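Local atomic coordinates of decapping and exoribonuclease protein 1 (Kluyveromyces lactis, PDB entry 4GPS), a protein that removes NAD caps and N7-methylguanosine caps from RNA 5' ends and degrades RNA in the 5'-3' direction, using a divalent metal cation. Residues V89-I95 and W103-K109; R108-L112 and M281-T286; T292-S296 and M314-T318. All blocks are in the same frame, centred on the assembly; numbering follows the deposited sequence.

Contact 1. Residues V89-I95 and W103-K109; sequences VHNCSYI and WNEASRK
C92 and W103 form an antiparallel non-hydrogen-bonded pair where the chain leaves the beta-hairpin of strands 86-95 and 100-103, and N104 to S107 then fold back along the first strand. C92 puts CB and SG over one face of the indole, SG lying 4.2 Å from the centroid of the W103 six-membered ring. The edge of the same indole makes an offset edge-to-face pair with the H90 ring, planes at 84°. N104 grips the strand by three bonds. Its backbone N donates to N91 O at 2.8 Å. Its side-chain OD1 takes the N-H of N91 (N to OD1 2.9 Å), and its ND2 gives a nearly straight bond to H90 ND1 (3.1 Å, 168°) that lies close to both the imidazole and amide planes. With an alanine in place of N104, N91 N and H90 ND1 would probably lose these mates and the imidazole would be freer to turn. Further on, S107 OG stands 2.7 Å from N91 OD1, with N104 O a rival for its one proton, and R108 N donates to S93 OG (3.0 Å), which chi1 of 42° holds between the backbone N and carbonyl carbon. With ND1 accepting, H90 probably carries its proton on NE2 and is neutral. The hydrogen bonds across the contact join neutral side chains and backbone groups.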
loop_
_atom_site.group_PDB
_atom_site.type_symbol
_atom_site.label_atom_id
_atom_site.label_comp_id
_atom_site.label_asym_id
_atom_site.label_seq_id
_atom_site.Cartn_x
_atom_site.Cartn_y
_atom_site.Cartn_z
ATOM N N VAL A 89 4.203 10.901 -10.712
ATOM C CA VAL A 89 3.842 12.039 -11.552
ATOM C C VAL A 89 3.815 13.362 -10.760
ATOM O O VAL A 89 3.926 14.420 -11.342
ATOM C CB VAL A 89 2.473 11.797 -12.265
ATOM C CG1 VAL A 89 2.562 10.556 -13.181
ATOM C CG2 VAL A 89 1.371 11.607 -11.231
ATOM N N HIS A 90 3.654 13.300 -9.443
ATOM C CA HIS A 90 3.666 14.505 -8.593
ATOM C C HIS A 90 4.012 14.026 -7.188
ATOM O O HIS A 90 3.942 12.830 -6.906
ATOM C CB HIS A 90 2.283 15.159 -8.512
ATOM C CG HIS A 90 1.857 15.856 -9.763
ATOM N ND1 HIS A 90 2.363 17.081 -10.139
ATOM C CD2 HIS A 90 0.975 15.497 -10.728
ATOM C CE1 HIS A 90 1.808 17.448 -11.280
ATOM N NE2 HIS A 90 0.962 16.506 -11.658
ATOM N N ASN A 91 4.410 14.956 -6.328
ATOM C CA ASN A 91 4.641 14.645 -4.947
ATOM C C ASN A 91 4.322 15.924 -4.204
ATOM O O ASN A 91 4.240 16.978 -4.818
ATOM C CB ASN A 91 6.067 14.170 -4.682
ATOM C CG ASN A 91 7.090 15.172 -5.068
ATOM O OD1 ASN A 91 7.169 16.254 -4.488
ATOM N ND2 ASN A 91 7.903 14.822 -6.051
ATOM N N CYS A 92 4.067 15.833 -2.902
ATOM C CA CYS A 92 3.774 17.031 -2.145
ATOM C C CYS A 92 3.872 16.803 -0.664
ATOM O O CYS A 92 3.642 15.700 -0.177
ATOM C CB CYS A 92 2.384 17.565 -2.465
ATOM S SG CYS A 92 1.062 16.475 -1.980
ATOM N N SER A 93 4.261 17.852 0.047
ATOM C CA SER A 93 4.343 17.773 1.484
ATOM C C SER A 93 3.181 18.617 2.004
ATOM O O SER A 93 2.854 19.686 1.474
ATOM C CB SER A 93 5.699 18.265 2.000
ATOM O OG SER A 93 6.114 19.422 1.328
ATOM N N TYR A 94 2.518 18.082 3.008
ATOM C CA TYR A 94 1.380 18.737 3.574
ATOM C C TYR A 94 1.739 19.181 4.989
ATOM O O TYR A 94 1.904 18.342 5.876
ATOM C CB TYR A 94 0.205 17.745 3.549
ATOM C CG TYR A 94 -0.995 18.139 4.378
ATOM C CD1 TYR A 94 -1.347 19.482 4.549
ATOM C CD2 TYR A 94 -1.809 17.168 4.960
ATOM C CE1 TYR A 94 -2.467 19.845 5.271
ATOM C CE2 TYR A 94 -2.937 17.521 5.679
ATOM C CZ TYR A 94 -3.259 18.862 5.825
ATOM O OH TYR A 94 -4.404 19.212 6.489
ATOM N N ILE A 95 1.893 20.493 5.183
ATOM C CA ILE A 95 2.223 21.053 6.509
ATOM C C ILE A 95 0.862 21.230 7.194
ATOM O O ILE A 95 0.126 22.154 6.862
ATOM C CB ILE A 95 2.914 22.459 6.396
ATOM C CG1 ILE A 95 3.543 22.647 5.003
ATOM C CG2 ILE A 95 3.967 22.614 7.506
ATOM C CD1 ILE A 95 4.670 21.682 4.691
ATOM N N TRP A 103 3.859 21.545 -3.570
ATOM C CA TRP A 103 4.032 20.567 -4.625
ATOM C C TRP A 103 5.412 20.455 -5.238
ATOM O O TRP A 103 6.139 21.443 -5.368
ATOM C CB TRP A 103 3.053 20.826 -5.781
ATOM C CG TRP A 103 1.617 20.662 -5.407
ATOM C CD1 TRP A 103 0.809 21.600 -4.853
ATOM C CD2 TRP A 103 0.840 19.461 -5.507
ATOM N NE1 TRP A 103 -0.430 21.063 -4.603
ATOM C CE2 TRP A 103 -0.436 19.751 -4.996
ATOM C CE3 TRP A 103 1.105 18.167 -5.979
ATOM C CZ2 TRP A 103 -1.455 18.792 -4.937
ATOM C CZ3 TRP A 103 0.110 17.222 -5.921
ATOM C CH2 TRP A 103 -1.164 17.539 -5.406
ATOM N N ASN A 104 5.750 19.219 -5.605
ATOM C CA ASN A 104 6.971 18.890 -6.300
ATOM C C ASN A 104 8.269 19.575 -5.868
ATOM O O ASN A 104 8.757 19.319 -4.773
ATOM C CB ASN A 104 6.692 19.076 -7.805
ATOM C CG ASN A 104 5.507 18.227 -8.270
ATOM O OD1 ASN A 104 5.472 17.012 -8.025
ATOM N ND2 ASN A 104 4.535 18.849 -8.919
ATOM N N GLU A 105 8.835 20.426 -6.722
ATOM C CA GLU A 105 10.098 21.115 -6.395
ATOM C C GLU A 105 9.985 21.951 -5.116
ATOM O O GLU A 105 10.989 22.349 -4.536
ATOM C CB GLU A 105 10.558 22.009 -7.566
ATOM C CG GLU A 105 9.488 22.987 -8.057
ATOM C CD GLU A 105 10.003 23.967 -9.117
ATOM O OE1 GLU A 105 10.332 25.130 -8.770
ATOM O OE2 GLU A 105 10.083 23.573 -10.306
ATOM N N ALA A 106 8.760 22.190 -4.665
ATOM C CA ALA A 106 8.549 22.961 -3.452
ATOM C C ALA A 106 8.378 22.089 -2.217
ATOM O O ALA A 106 8.446 22.605 -1.097
ATOM C CB ALA A 106 7.316 23.870 -3.602
ATOM N N SER A 107 8.146 20.783 -2.404
ATOM C CA SER A 107 7.947 19.890 -1.255
ATOM C C SER A 107 9.245 19.567 -0.503
ATOM O O SER A 107 10.364 19.652 -1.051
ATOM C CB SER A 107 7.288 18.586 -1.699
ATOM O OG SER A 107 8.193 17.799 -2.462
ATOM N N ARG A 108 9.080 19.218 0.765
ATOM C CA ARG A 108 10.214 18.856 1.616
ATOM C C ARG A 108 10.154 17.348 1.793
ATOM O O ARG A 108 9.185 16.819 2.335
ATOM C CB ARG A 108 10.118 19.541 2.990
ATOM C CG ARG A 108 10.032 21.059 2.893
ATOM C CD ARG A 108 9.385 21.642 4.132
ATOM N NE ARG A 108 8.791 22.945 3.859
ATOM C CZ ARG A 108 7.789 23.461 4.567
ATOM N NH1 ARG A 108 7.282 22.772 5.588
ATOM N NH2 ARG A 108 7.282 24.654 4.253
ATOM N N LYS A 109 11.185 16.660 1.325
ATOM C CA LYS A 109 11.226 15.208 1.415
ATOM C C LYS A 109 11.815 14.780 2.751
ATOM O O LYS A 109 12.894 15.205 3.113
ATOM C CB LYS A 109 12.069 14.640 0.268
ATOM C CG LYS A 109 12.126 15.506 -1.000
ATOM C CD LYS A 109 10.872 15.399 -1.834
ATOM C CE LYS A 109 11.095 15.930 -3.254
ATOM N NZ LYS A 109 11.118 17.419 -3.384
HETATM O O HOH W 1 10.256 16.784 -6.404
#

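Contact 2. Residues R108-L112 and M281-T286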
loop_
_atom_site.group_PDB
_atom_site.type_symbol
_atom_site.label_atom_id
_atom_site.label_comp_id
_atom_site.label_asym_id
_atom_site.label_seq_id
_atom_site.Cartn_x
_atom_site.Cartn_y
_atom_site.Cartn_z
ATOM N N ARG A 108 9.080 19.218 0.765
ATOM C CA ARG A 108 10.214 18.856 1.616
ATOM C C ARG A 108 10.154 17.348 1.793
ATOM O O ARG A 108 9.185 16.819 2.335
ATOM C CB ARG A 108 10.118 19.541 2.990
ATOM C CG ARG A 108 10.032 21.059 2.893
ATOM C CD ARG A 108 9.385 21.642 4.132
ATOM N NE ARG A 108 8.791 22.945 3.859
ATOM C CZ ARG A 108 7.789 23.461 4.567
ATOM N NH1 ARG A 108 7.282 22.772 5.588
ATOM N NH2 ARG A 108 7.282 24.654 4.253
ATOM N N LYS A 109 11.185 16.660 1.325
ATOM C CA LYS A 109 11.226 15.208 1.415
ATOM C C LYS A 109 11.815 14.780 2.751
ATOM O O LYS A 109 12.894 15.205 3.113
ATOM C CB LYS A 109 12.069 14.640 0.268
ATOM C CG LYS A 109 12.126 15.506 -1.000
ATOM C CD LYS A 109 10.872 15.399 -1.834
ATOM C CE LYS A 109 11.095 15.930 -3.254
ATOM N NZ LYS A 109 11.118 17.419 -3.384
ATOM N N PRO A 110 11.104 13.935 3.505
ATOM C CA PRO A 110 11.642 13.493 4.803
ATOM C C PRO A 110 12.925 12.687 4.535
ATOM O O PRO A 110 12.927 11.735 3.742
ATOM C CB PRO A 110 10.520 12.614 5.392
ATOM C CG PRO A 110 9.304 13.041 4.655
ATOM C CD PRO A 110 9.806 13.306 3.231
ATOM N N ARG A 111 14.012 13.066 5.194
ATOM C CA ARG A 111 15.266 12.380 4.983
ATOM C C ARG A 111 15.497 11.268 5.984
ATOM O O ARG A 111 15.317 11.440 7.173
ATOM C CB ARG A 111 16.431 13.389 5.047
ATOM C CG ARG A 111 16.356 14.500 3.992
ATOM C CD ARG A 111 17.166 15.759 4.388
ATOM N NE ARG A 111 18.596 15.478 4.531
ATOM C CZ ARG A 111 19.475 15.404 3.530
ATOM N NH1 ARG A 111 19.105 15.598 2.266
ATOM N NH2 ARG A 111 20.740 15.111 3.799
ATOM N N LEU A 112 15.867 10.108 5.479
ATOM C CA LEU A 112 16.207 8.984 6.332
ATOM C C LEU A 112 17.571 9.414 6.891
ATOM O O LEU A 112 18.446 9.878 6.131
ATOM C CB LEU A 112 16.370 7.723 5.480
ATOM C CG LEU A 112 16.644 6.424 6.225
ATOM C CD1 LEU A 112 15.408 6.022 7.064
ATOM C CD2 LEU A 112 16.996 5.336 5.220
ATOM N N MET A 281 4.903 8.504 1.876
ATOM C CA MET A 281 6.262 7.969 1.949
ATOM C C MET A 281 6.875 8.460 3.244
ATOM O O MET A 281 6.843 9.657 3.532
ATOM C CB MET A 281 7.105 8.473 0.781
ATOM C CG MET A 281 6.453 8.237 -0.579
ATOM S SD MET A 281 6.451 6.466 -1.167
ATOM C CE MET A 281 4.944 5.902 -0.467
ATOM N N ASP A 282 7.431 7.536 4.023
ATOM C CA ASP A 282 8.053 7.871 5.287
ATOM C C ASP A 282 9.344 8.617 5.123
ATOM O O ASP A 282 9.651 9.505 5.912
ATOM C CB ASP A 282 8.375 6.621 6.097
ATOM C CG ASP A 282 7.169 5.807 6.431
ATOM O OD1 ASP A 282 6.079 6.388 6.638
ATOM O OD2 ASP A 282 7.334 4.572 6.494
ATOM N N SER A 283 10.107 8.276 4.094
ATOM C CA SER A 283 11.386 8.937 3.936
ATOM C C SER A 283 12.074 8.589 2.660
ATOM O O SER A 283 11.631 7.708 1.915
ATOM C CB SER A 283 12.319 8.497 5.058
ATOM O OG SER A 283 12.716 7.129 4.871
ATOM N N ILE A 284 13.185 9.285 2.425
ATOM C CA ILE A 284 14.034 9.011 1.271
ATOM C C ILE A 284 15.409 8.655 1.802
ATOM O O ILE A 284 15.873 9.243 2.781
ATOM C CB ILE A 284 14.278 10.207 0.347
ATOM C CG1 ILE A 284 12.973 10.688 -0.275
ATOM C CG2 ILE A 284 15.188 9.768 -0.801
ATOM C CD1 ILE A 284 12.176 11.612 0.616
ATOM N N ASN A 285 16.029 7.661 1.178
ATOM C CA ASN A 285 17.387 7.267 1.512
ATOM C C ASN A 285 18.208 8.220 0.617
ATOM O O ASN A 285 18.260 8.047 -0.620
ATOM C CB ASN A 285 17.643 5.817 1.101
ATOM C CG ASN A 285 19.065 5.393 1.362
ATOM O OD1 ASN A 285 20.016 6.149 1.108
ATOM N ND2 ASN A 285 19.228 4.183 1.872
ATOM N N THR A 286 18.811 9.241 1.221
ATOM C CA THR A 286 19.574 10.224 0.450
ATOM C C THR A 286 20.786 9.688 -0.353
ATOM O O THR A 286 21.158 10.257 -1.386
ATOM C CB THR A 286 20.006 11.347 1.367
ATOM O OG1 THR A 286 20.547 10.777 2.564
ATOM C CG2 THR A 286 18.811 12.235 1.716
#
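P110 and L112 each bond to I284, making a single backbone bridge between R111 and I284, whose CA atoms are 5.2 Å apart. The touching parts run at 69° to each other, and pairing goes no further than this one bridge. I284 N donates to P110 O at 2.8 Å, while I284 O receives L112 N, also at 2.8 Å, in a straighter bond (162° at the hydrogen). One residue thus uses both its backbone polar groups on the two neighbours of R111. P110 O is approached a second time, by S283 CA at 3.2 Å, in a CA-H...O contact.

The proline ring lies against 281-286: P110 CB rests 3.3 Å from D282 O, and CD meets I284 CD1 at 3.9 Å. With its CG anti to the backbone N (chi1 -176°), L112 sends CD1 to within 3.6 Å of S283 OG and CD2 toward the side chain of N285; C117 and I120 of helix 114-122 pack on the same leucine. The hydroxyl it touches is bonded to T292 O on the next strand. R111 points away from 281-286 at its base, but its chain bends at chi3 and lays one guanidinium face against T286 CG2, 3.4 Å from NH1; its NE also has a long, weak ion pair with E248.

The loop before helix 114-122 thereby docks beside D282, which binds the divalent metal cation; its OD2 accepts a hydrogen bond from I294 N. D282 followed, one strand later, by E293, I294 and K295 matches the split acidic signature of the PD-(D/E)XK nuclease fold, and this contact covers the backbone next to its first acid.

Contact 3. Residues T292-S296 and M314-T318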
loop_
_atom_site.group_PDB
_atom_site.type_symbol
_atom_site.label_atom_id
_atom_site.label_comp_id
_atom_site.label_asym_id
_atom_site.label_seq_id
_atom_site.Cartn_x
_atom_site.Cartn_y
_atom_site.Cartn_z
ATOM N N THR A 292 12.047 5.011 1.091
ATOM C CA THR A 292 12.264 3.934 2.058
ATOM C C THR A 292 11.086 3.922 3.062
ATOM O O THR A 292 10.877 4.876 3.818
ATOM C CB THR A 292 13.609 4.168 2.779
ATOM O OG1 THR A 292 14.652 4.157 1.793
ATOM C CG2 THR A 292 13.874 3.078 3.865
ATOM N N GLU A 293 10.301 2.847 3.020
ATOM C CA GLU A 293 9.128 2.683 3.868
ATOM C C GLU A 293 9.559 1.875 5.095
ATOM O O GLU A 293 10.120 0.776 4.986
ATOM C CB GLU A 293 8.011 1.972 3.086
ATOM C CG GLU A 293 7.833 2.554 1.682
ATOM C CD GLU A 293 6.408 2.511 1.182
ATOM O OE1 GLU A 293 5.512 2.929 1.938
ATOM O OE2 GLU A 293 6.181 2.078 0.035
ATOM N N ILE A 294 9.306 2.470 6.251
ATOM C CA ILE A 294 9.675 1.947 7.550
ATOM C C ILE A 294 8.567 1.111 8.209
ATOM O O ILE A 294 7.414 1.541 8.317
ATOM C CB ILE A 294 10.067 3.141 8.444
ATOM C CG1 ILE A 294 11.201 3.898 7.737
ATOM C CG2 ILE A 294 10.436 2.678 9.875
ATOM C CD1 ILE A 294 11.667 5.105 8.463
ATOM N N LYS A 295 8.933 -0.096 8.625
ATOM C CA LYS A 295 7.993 -1.014 9.278
ATOM C C LYS A 295 8.568 -1.469 10.623
ATOM O O LYS A 295 9.773 -1.756 10.748
ATOM C CB LYS A 295 7.717 -2.247 8.391
ATOM C CG LYS A 295 6.970 -1.958 7.105
ATOM C CD LYS A 295 5.533 -1.504 7.379
ATOM C CE LYS A 295 4.803 -1.224 6.108
ATOM N NZ LYS A 295 3.425 -0.760 6.353
ATOM N N SER A 296 7.694 -1.502 11.618
ATOM C CA SER A 296 8.035 -1.942 12.961
ATOM C C SER A 296 7.552 -3.394 13.074
ATOM O O SER A 296 6.413 -3.695 12.748
ATOM C CB SER A 296 7.305 -1.073 13.979
ATOM O OG SER A 296 7.540 -1.523 15.294
ATOM N N MET A 314 2.983 -5.971 2.771
ATOM C CA MET A 314 4.220 -5.203 2.650
ATOM C C MET A 314 4.674 -5.268 1.173
ATOM O O MET A 314 5.007 -4.257 0.541
ATOM C CB MET A 314 5.258 -5.879 3.546
ATOM C CG MET A 314 6.269 -5.035 4.173
ATOM S SD MET A 314 7.192 -5.972 5.444
ATOM C CE MET A 314 6.076 -5.781 6.889
ATOM N N TRP A 315 4.715 -6.485 0.646
ATOM C CA TRP A 315 5.089 -6.690 -0.725
ATOM C C TRP A 315 4.131 -5.910 -1.641
ATOM O O TRP A 315 4.594 -5.200 -2.529
ATOM C CB TRP A 315 5.024 -8.184 -1.058
ATOM C CG TRP A 315 5.250 -8.481 -2.520
ATOM C CD1 TRP A 315 6.459 -8.520 -3.182
ATOM C CD2 TRP A 315 4.247 -8.696 -3.510
ATOM N NE1 TRP A 315 6.260 -8.736 -4.514
ATOM C CE2 TRP A 315 4.913 -8.849 -4.751
ATOM C CE3 TRP A 315 2.842 -8.767 -3.477
ATOM C CZ2 TRP A 315 4.221 -9.078 -5.953
ATOM C CZ3 TRP A 315 2.152 -8.990 -4.679
ATOM C CH2 TRP A 315 2.847 -9.141 -5.896
ATOM N N ILE A 316 2.811 -6.039 -1.450
ATOM C CA ILE A 316 1.869 -5.320 -2.321
ATOM C C ILE A 316 2.101 -3.831 -2.191
ATOM O O ILE A 316 2.067 -3.105 -3.178
ATOM C CB ILE A 316 0.426 -5.562 -1.941
ATOM C CG1 ILE A 316 0.104 -7.050 -2.079
ATOM C CG2 ILE A 316 -0.493 -4.700 -2.822
ATOM C CD1 ILE A 316 -1.165 -7.436 -1.376
ATOM N N GLN A 317 2.357 -3.391 -0.963
ATOM C CA GLN A 317 2.584 -1.978 -0.687
ATOM C C GLN A 317 3.746 -1.365 -1.474
ATOM O O GLN A 317 3.588 -0.324 -2.106
ATOM C CB GLN A 317 2.773 -1.773 0.810
ATOM C CG GLN A 317 3.240 -0.421 1.201
ATOM C CD GLN A 317 3.682 -0.359 2.663
ATOM O OE1 GLN A 317 4.294 0.617 3.090
ATOM N NE2 GLN A 317 3.368 -1.393 3.428
ATOM N N THR A 318 4.907 -1.997 -1.470
ATOM C CA THR A 318 6.010 -1.413 -2.206
ATOM C C THR A 318 5.930 -1.743 -3.679
ATOM O O THR A 318 6.318 -0.926 -4.528
ATOM C CB THR A 318 7.376 -1.827 -1.645
ATOM O OG1 THR A 318 7.433 -3.236 -1.492
ATOM C CG2 THR A 318 7.608 -1.152 -0.284
#
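Q317 reaches out from helix 314-318 between E293 and K295, two side chains on the same face of strand 292-296. Its CG is anti to the backbone N (chi1 170°) and the chain beyond stays extended, carrying the amide toward the strand. Carboxylate and amide come from opposite directions with their planes 77° apart, and E293 OE1 lies 2.9 Å from the Q317 oxygen, OE1, as modelled. K295 bends at chi2 and then runs straight, bringing NZ 3.0 Å from Q317 NE2. The amide is probably turned over in the model; turned back, its N would face the carboxylate and its O the lysine, and both approaches could be hydrogen bonds. E293 OE2 has its salt bridge elsewhere, with R182, and a weak hydrogen bond with S324 OG.

The axes of the two segments come within 10.9 Å and run at 160°, nearly antiparallel, within the beta-alpha-beta crossover of strand 290-297, helix 305-319 and strand 325-331 in the PD-(D/E)XK core. E293 and I294 are sites of the divalent metal cation, while K295 and Q317 probably bind substrate, as in relatives. The side chain of Q317 is about 4 Å from a bound citric acid (CIT), which probably comes from the crystallisation liquor, though such molecules often mark pockets.

Apolar groups of the helix also touch the two strand side chains. M314 slides past K295 in the opposite direction, and its CE comes 3.9 Å from K295 CG. One turn on, T318 passes E293 in the same manner and sets CG2 3.5 Å from OE2, while its hydroxyl OG1 makes a weak bond back to M314 O.

From the N terminus, contact 1 comes first, closing the short hairpin between strands 86-95 and 100-103. Its second segment runs straight into the first of contact 2: R108 and K109 belong to both. Contact 2 then spans 168 residues, bringing the loop before helix 114-122 to the end of strand 273-285; strand 259-268, within that span, pairs with both strands 86-95 and 273-285. Contact 3 follows in series, tying strand 290-297 to helix 305-319 across 17 residues. None nests within another. Contacts 2 and 3 touch through neighbouring strands, S283 O lying 2.9 Å from T292 N, whereas contacts 1 and 3 stay about 10 Å apart at their nearest atoms.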